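PDB 4RD8: DUF5636 domain-containing protein from Legionella pneumophila subsp. pneumophila str. Philadelphia 1, which is a largely helical protein of unknown function, a member of the DUF5636 family, to which no activity has been assigned. Local coordinates for residues C179-V182 against L183-L187. The protein carries 3 engineered substitutions. Residues are numbered along the deposited sequence; the frame is centred on the assembly and turned at random.
Sequences CWDV and LIDKL
W180 meets two side chains further along the chain, I184 over one face of its indole and D185 at the ring edge. The I184 methyl CD1 stands 3.6 Å from the centroid of the six-membered ring, 1° off the ring normal, which identifies a CH-pi contact. I184 has CG1 between its backbone N and carbonyl carbon (chi1 60°), and the extended end of the branch then carries CD1 over the indole. At the ring edge, NE1 of W180 donates to OD2 of D185 at 3.1 Å; the acceptor lies in the indole plane, but the donor comes from above the carboxylate plane, the two flat groups being turned 78° apart. OD1 of the same carboxylate forms a salt bridge with R122, which would help offset the nearby charge of D181, whose OD1 lies 4.2 Å from D185 OD2. These i to i+4 and i to i+5 contacts belong to the short helix 179-184 and its exit into a loop. I184 N bonds to W180 O at 3.0 Å, and D185 N bonds to D181 O, also at 3.0 Å. K186 then centres an inverse gamma turn. Further out, H131 and F106 meet the W180 ring edge-to-face, Q134 bonds to I184 O, and C31 and E35 of helix 25-38 pack on L183.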
# COMPACT_ATOMS: atom_id res chain seq x y z
N CYS A 179 -5.22 13.27 -1.80
CA CYS A 179 -5.01 12.54 -0.56
C CYS A 179 -4.25 11.24 -0.84
O CYS A 179 -3.41 10.81 -0.04
CB CYS A 179 -6.35 12.23 0.11
SG CYS A 179 -6.23 11.79 1.88
N TRP A 180 -4.55 10.62 -1.98
CA TRP A 180 -3.77 9.46 -2.43
C TRP A 180 -2.28 9.83 -2.47
O TRP A 180 -1.46 9.14 -1.87
CB TRP A 180 -4.26 9.02 -3.80
CG TRP A 180 -3.39 8.01 -4.50
CD1 TRP A 180 -2.24 8.25 -5.20
CD2 TRP A 180 -3.63 6.60 -4.59
NE1 TRP A 180 -1.74 7.07 -5.70
CE2 TRP A 180 -2.57 6.04 -5.35
CE3 TRP A 180 -4.62 5.75 -4.10
CZ2 TRP A 180 -2.48 4.68 -5.63
CZ3 TRP A 180 -4.54 4.39 -4.38
CH2 TRP A 180 -3.48 3.87 -5.14
N ASP A 181 -1.95 10.92 -3.16
CA ASP A 181 -0.57 11.41 -3.20
C ASP A 181 0.05 11.63 -1.81
O ASP A 181 1.17 11.19 -1.54
CB ASP A 181 -0.50 12.75 -3.94
CG ASP A 181 -0.82 12.63 -5.42
OD1 ASP A 181 -0.82 11.50 -5.96
OD2 ASP A 181 -1.05 13.69 -6.05
N VAL A 182 -0.67 12.33 -0.94
CA VAL A 182 -0.12 12.73 0.36
C VAL A 182 0.19 11.53 1.24
O VAL A 182 1.15 11.55 2.05
CB VAL A 182 -1.07 13.71 1.09
CG1 VAL A 182 -0.64 13.95 2.52
CG2 VAL A 182 -1.11 15.04 0.34
N LEU A 183 -0.59 10.46 1.08
CA LEU A 183 -0.43 9.27 1.89
C LEU A 183 0.59 8.29 1.34
O LEU A 183 1.47 7.84 2.06
CB LEU A 183 -1.76 8.55 2.09
CG LEU A 183 -2.77 9.34 2.93
CD1 LEU A 183 -3.98 8.47 3.23
CD2 LEU A 183 -2.12 9.86 4.21
N ILE A 184 0.48 7.96 0.05
CA ILE A 184 1.22 6.83 -0.49
C ILE A 184 1.86 7.09 -1.84
O ILE A 184 2.40 6.17 -2.45
CB ILE A 184 0.32 5.57 -0.60
CG1 ILE A 184 -0.86 5.86 -1.54
CG2 ILE A 184 -0.13 5.09 0.79
CD1 ILE A 184 -1.71 4.67 -1.85
N ASP A 185 1.80 8.32 -2.33
CA ASP A 185 2.42 8.62 -3.62
C ASP A 185 3.17 9.96 -3.56
O ASP A 185 3.18 10.72 -4.53
CB ASP A 185 1.37 8.63 -4.74
CG ASP A 185 1.82 7.90 -5.99
OD1 ASP A 185 2.95 7.38 -6.01
OD2 ASP A 185 1.04 7.84 -6.96
N LYS A 186 3.80 10.22 -2.41
CA LYS A 186 4.46 11.51 -2.16
C LYS A 186 5.92 11.47 -2.57
O LYS A 186 6.82 11.40 -1.74
CB LYS A 186 4.35 11.90 -0.67
CG LYS A 186 4.51 13.40 -0.39
CD LYS A 186 3.40 14.20 -1.08
CE LYS A 186 3.48 15.70 -0.76
NZ LYS A 186 4.62 16.38 -1.43
N LEU A 187 6.15 11.52 -3.88
CA LEU A 187 7.49 11.44 -4.44
C LEU A 187 8.37 12.54 -3.87
O LEU A 187 7.93 13.68 -3.70
CB LEU A 187 7.44 11.57 -5.96
CG LEU A 187 6.74 10.42 -6.67
CD1 LEU A 187 6.90 10.55 -8.18
CD2 LEU A 187 7.30 9.11 -6.19